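Local coordinates for protein ESSC (Geobacillus thermodenitrificans, PDB 5FWH) that forms the N-terminal forkhead-associated region of EssC, an FtsK/SpoIIIE-type ATPase component of the bacterial type VII secretion apparatus, at residues P112-D115 with I116-T119; R126-G130 with Q131-I135; L161-Y165 with M166-F170. One frame throughout, in Å; residues are numbered along the deposited sequence.

Interaction 1. Residues P112-D115 with I116-T119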
# COMPACT_ATOMS: atom_id res chain seq x y z
N PRO A 112 2.44 -12.47 -17.81
CA PRO A 112 3.24 -11.92 -18.89
C PRO A 112 2.55 -10.82 -19.65
O PRO A 112 3.22 -9.90 -20.07
CB PRO A 112 3.41 -13.10 -19.85
CG PRO A 112 3.39 -14.26 -18.95
CD PRO A 112 2.32 -13.94 -17.96
N GLN A 113 1.23 -10.93 -19.81
CA GLN A 113 0.46 -9.95 -20.58
C GLN A 113 -0.21 -8.84 -19.75
O GLN A 113 -1.06 -8.11 -20.28
CB GLN A 113 -0.52 -10.71 -21.48
CG GLN A 113 0.18 -11.81 -22.33
CD GLN A 113 1.35 -11.27 -23.15
OE1 GLN A 113 2.44 -11.86 -23.21
NE2 GLN A 113 1.13 -10.16 -23.80
N ALA A 114 0.22 -8.68 -18.50
CA ALA A 114 -0.28 -7.63 -17.60
C ALA A 114 0.06 -6.27 -18.13
O ALA A 114 1.18 -6.04 -18.61
CB ALA A 114 0.32 -7.78 -16.21
N ASP A 115 -0.90 -5.36 -18.09
CA ASP A 115 -0.61 -3.93 -18.40
C ASP A 115 0.36 -3.29 -17.37
O ASP A 115 1.15 -2.39 -17.69
CB ASP A 115 -1.93 -3.15 -18.46
CG ASP A 115 -2.90 -3.71 -19.50
OD1 ASP A 115 -2.71 -3.35 -20.69
OD2 ASP A 115 -3.84 -4.51 -19.15
N ILE A 116 0.24 -3.68 -16.11
CA ILE A 116 1.18 -3.29 -15.08
C ILE A 116 1.63 -4.55 -14.41
O ILE A 116 0.81 -5.25 -13.84
CB ILE A 116 0.58 -2.36 -14.02
CG1 ILE A 116 0.03 -1.07 -14.68
CG2 ILE A 116 1.61 -2.02 -12.94
CD1 ILE A 116 -0.62 -0.16 -13.65
N GLU A 117 2.95 -4.80 -14.45
CA GLU A 117 3.53 -6.06 -13.93
C GLU A 117 4.05 -5.92 -12.51
O GLU A 117 4.90 -5.06 -12.22
CB GLU A 117 4.63 -6.57 -14.83
CG GLU A 117 4.10 -7.27 -16.08
CD GLU A 117 5.22 -7.86 -16.94
OE1 GLU A 117 5.78 -7.08 -17.77
OE2 GLU A 117 5.51 -9.09 -16.80
N THR A 118 3.55 -6.80 -11.64
CA THR A 118 3.91 -6.78 -10.24
C THR A 118 3.61 -8.14 -9.60
O THR A 118 2.62 -8.82 -9.94
CB THR A 118 3.17 -5.66 -9.46
OG1 THR A 118 3.27 -5.87 -8.05
CG2 THR A 118 1.63 -5.59 -9.82
N THR A 119 4.47 -8.52 -8.67
CA THR A 119 4.24 -9.65 -7.79
C THR A 119 3.55 -9.17 -6.52
O THR A 119 3.38 -9.96 -5.63
CB THR A 119 5.57 -10.34 -7.40
OG1 THR A 119 6.31 -9.51 -6.50
CG2 THR A 119 6.41 -10.64 -8.61
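Ala114 and Glu117 meet across the bend at which this loop turns into a strand. The methyl CB of Ala114 lies 3.8 Å from CG of Glu117, so the acidic side chain touches the loop with its aliphatic stem. The same CB also rests 3.5 Å from the carbonyl O of Ile116, on the inner side of the bend, and it touches Ser109 of strand 105-109 as well. Glu117 reaches back because its CG sits beside the backbone N, opposite the carbonyl carbon (chi1 -78°); from there the chain runs extended and brings the carboxylate to the level of Pro112. OE2 stands 4.1 Å from Pro112 O, a loose approach between two oxygens that implies no bond. With an alanine in place of Glu117 the CG methylene is gone, and the methyl of Ala114 would probably be left with an uncovered flank.

Ile116 is directed the other way. Its CB and CG1 lie beside the carbonyl of Asp115, CG1 being 3.5 Å from Asp115 O, while its outer atoms continue toward Phe168 of another sheet.

What positions this first shell is the anchoring of Asp115. Its carboxylate oxygen OD2 accepts a hydrogen bond from the backbone N of Leu107, and its carbonyl O is hydrogen-bonded to Ser186 OG. The bend is thus fixed to strand 105-109 through a side chain and to strand 185-186 through the main chain. Backbone bonds of Ile116 with Leu107 and of Glu117 with Val185 carry the arrangement into the sheet.

The whole is a local example of a loop joining two parallel neighbours in a beta sandwich, strands 105-109 and 116-117, consistent with the forkhead-associated fold, in which the strands are linked by loops at the ends of the sandwich.

Interaction 2. Residues R126-G130 with Q131-I135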
# COMPACT_ATOMS: atom_id res chain seq x y z
N ARG A 126 -11.67 -1.88 -14.96
CA ARG A 126 -12.49 -1.84 -16.16
C ARG A 126 -13.37 -0.65 -16.25
O ARG A 126 -14.06 -0.28 -15.28
CB ARG A 126 -13.43 -3.02 -16.18
CG ARG A 126 -12.78 -4.24 -16.70
CD ARG A 126 -13.75 -5.38 -16.67
NE ARG A 126 -12.96 -6.59 -16.53
CZ ARG A 126 -13.41 -7.74 -16.04
NH1 ARG A 126 -14.69 -7.93 -15.68
NH2 ARG A 126 -12.53 -8.74 -15.96
N LYS A 127 -13.40 -0.11 -17.45
CA LYS A 127 -14.07 1.10 -17.71
C LYS A 127 -15.45 0.81 -18.27
O LYS A 127 -15.59 0.05 -19.23
CB LYS A 127 -13.28 1.92 -18.70
CG LYS A 127 -13.65 3.37 -18.64
CD LYS A 127 -12.72 4.17 -19.50
CE LYS A 127 -13.00 5.64 -19.33
NZ LYS A 127 -12.54 6.38 -20.54
N HIS A 128 -16.47 1.36 -17.63
CA HIS A 128 -17.86 1.21 -18.09
C HIS A 128 -18.45 2.62 -18.09
O HIS A 128 -18.34 3.33 -17.11
CB HIS A 128 -18.67 0.31 -17.16
CG HIS A 128 -18.13 -1.08 -16.99
ND1 HIS A 128 -17.90 -1.93 -18.05
CD2 HIS A 128 -17.85 -1.80 -15.87
CE1 HIS A 128 -17.47 -3.10 -17.60
NE2 HIS A 128 -17.43 -3.04 -16.28
N ARG A 129 -19.01 3.04 -19.22
CA ARG A 129 -19.72 4.33 -19.36
C ARG A 129 -18.99 5.48 -18.68
O ARG A 129 -19.59 6.27 -17.96
CB ARG A 129 -21.20 4.20 -18.88
CG ARG A 129 -21.42 3.85 -17.41
CD ARG A 129 -22.88 3.72 -16.94
NE ARG A 129 -23.65 4.97 -17.04
CZ ARG A 129 -24.33 5.38 -18.11
NH1 ARG A 129 -24.37 4.66 -19.25
NH2 ARG A 129 -24.99 6.53 -18.06
N GLY A 130 -17.68 5.55 -18.89
CA GLY A 130 -16.87 6.60 -18.30
C GLY A 130 -16.45 6.41 -16.85
O GLY A 130 -15.81 7.29 -16.28
N GLN A 131 -16.77 5.25 -16.25
CA GLN A 131 -16.44 4.98 -14.86
C GLN A 131 -15.52 3.79 -14.75
O GLN A 131 -15.81 2.74 -15.32
CB GLN A 131 -17.74 4.64 -14.10
CG GLN A 131 -18.82 5.72 -14.17
CD GLN A 131 -18.29 7.13 -13.86
OE1 GLN A 131 -18.15 7.96 -14.77
NE2 GLN A 131 -17.97 7.39 -12.59
N TRP A 132 -14.44 3.92 -13.99
CA TRP A 132 -13.61 2.75 -13.71
C TRP A 132 -14.18 1.91 -12.59
O TRP A 132 -14.61 2.43 -11.57
CB TRP A 132 -12.18 3.18 -13.40
CG TRP A 132 -11.49 3.66 -14.58
CD1 TRP A 132 -11.24 4.98 -14.93
CD2 TRP A 132 -10.91 2.87 -15.60
NE1 TRP A 132 -10.55 5.03 -16.11
CE2 TRP A 132 -10.32 3.77 -16.55
CE3 TRP A 132 -10.83 1.50 -15.82
CZ2 TRP A 132 -9.70 3.34 -17.70
CZ3 TRP A 132 -10.19 1.05 -16.97
CH2 TRP A 132 -9.64 1.97 -17.91
N VAL A 133 -14.19 0.60 -12.80
CA VAL A 133 -14.49 -0.38 -11.75
C VAL A 133 -13.22 -1.18 -11.40
O VAL A 133 -12.47 -1.59 -12.26
CB VAL A 133 -15.56 -1.35 -12.27
CG1 VAL A 133 -15.85 -2.46 -11.26
CG2 VAL A 133 -16.83 -0.56 -12.52
N VAL A 134 -13.00 -1.38 -10.11
CA VAL A 134 -11.97 -2.29 -9.64
C VAL A 134 -12.57 -3.67 -9.36
O VAL A 134 -13.55 -3.77 -8.61
CB VAL A 134 -11.21 -1.77 -8.40
CG1 VAL A 134 -12.13 -1.45 -7.23
CG2 VAL A 134 -10.14 -2.78 -8.00
N ILE A 135 -11.97 -4.72 -9.91
CA ILE A 135 -12.40 -6.11 -9.69
C ILE A 135 -11.22 -6.81 -9.04
O ILE A 135 -10.23 -7.05 -9.70
CB ILE A 135 -12.78 -6.83 -11.00
CG1 ILE A 135 -13.96 -6.09 -11.73
CG2 ILE A 135 -13.14 -8.32 -10.77
CD1 ILE A 135 -13.53 -5.13 -12.81
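Four backbone hydrogen bonds join Arg126 to Val133 and His128 to Gln131, and they define a tight hairpin. Arg126 N gives a nearly straight bond to Val133 O (2.8 Å), lying in the carbonyl plane, and Val133 N returns one to Arg126 O. At the closed end the bond from Gln131 N to His128 O measures 2.6 Å, but its donor sits well above the carbonyl plane. The turn there is of type I': Arg129 and Gly130 both have positive phi, a conformation easily adopted by glycine. Between the bonded pairs lies the non-hydrogen-bonded pair Lys127 and Trp132, where Lys127 CA makes a CA-H...O contact of 3.4 Å with Gln131 O.

The aromatic contact belongs to this central pair. Lys127 CB stands over one face of the indole, 3.6 Å from the centroid of the Trp132 six-membered ring and only 10° off its normal, a CH-pi interaction. Having CG opposite its backbone N (chi1 -159°) and an extended chain beyond, Lys127 continues over the same ring system, with CD 3.6 Å from CZ2 of Trp132.

Van der Waals contacts occupy the other face, where Arg126, His128 and Val133 point. His128 turns its ring edge to Val133, CD2 meeting CG2 at 3.7 Å. Further on, Ile135 CD1 lies 3.9 Å from Arg126 CD and covers one face of the guanidinium, the two side chains crossing at about a right angle.

The charged ends find partners outside the hairpin: Arg126 NE forms a salt bridge with Glu105, Lys127 NZ one with Glu173. The hairpin stands between strand 105-109, beside 123-128, and strand 153-154, beside 131-136; from it the buried Trp132 extends to stack on Phe170 of the other sheet and to give a hydrogen bond from NE1 to Glu173 O.

Interaction 3. Residues L161-Y165 with M166-F170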
# COMPACT_ATOMS: atom_id res chain seq x y z
N LEU A 161 -6.30 3.06 -4.14
CA LEU A 161 -6.11 1.63 -4.03
C LEU A 161 -4.73 1.36 -3.47
O LEU A 161 -3.77 1.89 -4.04
CB LEU A 161 -6.29 0.99 -5.39
CG LEU A 161 -7.73 0.93 -5.83
CD1 LEU A 161 -7.75 0.55 -7.31
CD2 LEU A 161 -8.59 -0.04 -5.01
N LEU A 162 -4.64 0.52 -2.42
CA LEU A 162 -3.37 0.16 -1.78
C LEU A 162 -3.21 -1.33 -1.70
O LEU A 162 -4.14 -2.02 -1.34
CB LEU A 162 -3.35 0.56 -0.33
CG LEU A 162 -3.43 1.99 0.10
CD1 LEU A 162 -3.27 2.06 1.61
CD2 LEU A 162 -2.40 2.81 -0.56
N CYS A 163 -2.01 -1.82 -2.00
CA CYS A 163 -1.54 -3.10 -1.46
C CYS A 163 -0.11 -2.87 -0.88
O CYS A 163 0.52 -1.91 -1.24
CB CYS A 163 -1.49 -4.11 -2.61
SG CYS A 163 -0.65 -3.41 -4.03
N PRO A 164 0.44 -3.77 -0.05
CA PRO A 164 1.87 -3.61 0.33
C PRO A 164 2.79 -3.19 -0.78
O PRO A 164 2.92 -3.83 -1.86
CB PRO A 164 2.24 -4.98 0.90
CG PRO A 164 0.99 -5.28 1.64
CD PRO A 164 -0.15 -4.88 0.72
N TYR A 165 3.36 -2.03 -0.47
CA TYR A 165 4.37 -1.29 -1.27
C TYR A 165 3.87 -0.51 -2.49
O TYR A 165 4.66 0.12 -3.14
CB TYR A 165 5.57 -2.17 -1.61
CG TYR A 165 6.00 -3.13 -0.54
CD1 TYR A 165 6.42 -2.67 0.67
CD2 TYR A 165 5.93 -4.50 -0.74
CE1 TYR A 165 6.79 -3.55 1.66
CE2 TYR A 165 6.29 -5.40 0.24
CZ TYR A 165 6.71 -4.91 1.44
OH TYR A 165 7.05 -5.75 2.45
N MSE A 166 2.59 -0.50 -2.83
CA MSE A 166 2.16 0.27 -4.02
C MSE A 166 0.90 1.12 -3.80
O MSE A 166 0.11 0.78 -2.97
CB MSE A 166 1.98 -0.80 -5.09
CG MSE A 166 3.28 -1.42 -5.74
SE MSE A 166 2.60 -2.42 -7.31
CE MSE A 166 2.93 -1.03 -8.65
N GLN A 167 0.69 2.18 -4.57
CA GLN A 167 -0.59 2.92 -4.59
C GLN A 167 -0.99 3.28 -5.97
O GLN A 167 -0.12 3.59 -6.79
CB GLN A 167 -0.45 4.22 -3.89
CG GLN A 167 -0.07 4.09 -2.47
CD GLN A 167 0.43 5.43 -1.99
OE1 GLN A 167 1.60 5.56 -1.54
NE2 GLN A 167 -0.44 6.47 -2.16
N PHE A 168 -2.30 3.21 -6.24
CA PHE A 168 -2.91 3.50 -7.54
C PHE A 168 -3.98 4.54 -7.34
O PHE A 168 -4.84 4.34 -6.47
CB PHE A 168 -3.56 2.28 -8.15
CG PHE A 168 -2.63 1.08 -8.26
CD1 PHE A 168 -2.39 0.29 -7.16
CD2 PHE A 168 -2.07 0.75 -9.46
CE1 PHE A 168 -1.59 -0.84 -7.23
CE2 PHE A 168 -1.20 -0.32 -9.55
CZ PHE A 168 -0.98 -1.11 -8.43
N VAL A 169 -3.90 5.65 -8.06
CA VAL A 169 -4.89 6.76 -7.94
C VAL A 169 -5.24 7.27 -9.32
O VAL A 169 -4.34 7.60 -10.07
CB VAL A 169 -4.40 7.95 -7.10
CG1 VAL A 169 -5.56 8.86 -6.74
CG2 VAL A 169 -3.76 7.47 -5.80
N PHE A 170 -6.52 7.26 -9.68
CA PHE A 170 -6.96 7.97 -10.88
C PHE A 170 -6.91 9.47 -10.50
O PHE A 170 -7.59 9.96 -9.55
CB PHE A 170 -8.36 7.53 -11.35
CG PHE A 170 -8.33 6.28 -12.23
CD1 PHE A 170 -7.92 6.36 -13.54
CD2 PHE A 170 -8.66 5.04 -11.70
CE1 PHE A 170 -7.87 5.24 -14.33
CE2 PHE A 170 -8.61 3.90 -12.46
CZ PHE A 170 -8.21 3.99 -13.80
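Cys163, Met166 and Phe168 gather on one face of this hairpin, with Leu161 at the far end of the group. SG of Cys163 takes the position between its backbone N and carbonyl carbon (chi1 48°), and from there it touches two residues of the partner strand: CB of Met166 at 3.9 Å and CE1 of Phe168 at 4.2 Å, the latter at the edge of the ring. Leu161 pairs with Phe168 at the root of the side chains, CB to CB 4.1 Å, and its carbonyl O lies in the plane of the Phe168 ring at its rim. Met166, selenomethionine in the crystal, follows Cys163 only as far as CB; its chain then bends at the selenium and packs on Val178 and Ser180 of strand 175-180 and on Thr118.

On the reverse face Leu162 and Gln167 run side by side and point the same way. The contact between CD2 of Leu162 and CG of Gln167, at 3.3 Å, is tight. Beyond that aliphatic stem the amide is polar, and its OE1 is satisfied by NE2 of Gln3.

The backbone supplies the frame. Leu161 N bonds to Phe168 O at 3.0 Å, and Phe168 N returns a bond to Leu161 O, whereas the bond from Cys163 N to Met166 O is weak at 3.5 Å. A type II turn from Cys163 to Met166 closes the hairpin, with Pro164 and then Tyr165 at its corners, Tyr165 having positive phi; the closing bond from Met166 N is straight, although the place of the Cys163 oxygen is less certain.

Strands 143-144 and 175-180 flank the hairpin within its antiparallel sheet. Over the apolar face lies the second sheet, where Phe123 meets Phe168 edge-to-face and Leu125 packs on Leu161, while Leu162 and Pro164 reach Trp5 and Leu7 of strand 3-8, which belongs to a separate sheet.

The three contacts illustrate how two sheets make a beta sandwich. Interactions 1 and 2 lie in one sheet with centres 19 Å apart and nearest atoms about 9 Å apart, so they do not touch; interaction 3, in the facing sheet, bridges them. Toward interaction 1, whose centre is 15 Å away, Thr118 OG1 meets the selenium of Met166 at 3.6 Å and Ile116 CD1 meets Phe168 CE2 at 4.1 Å. Toward interaction 2, centre 17 Å away, Trp132 NE1 comes within 3.2 Å of Phe170 CE1, and Val134 CG2 lies 4.1 Å from Leu161 CD1. Along the chain the three follow in series.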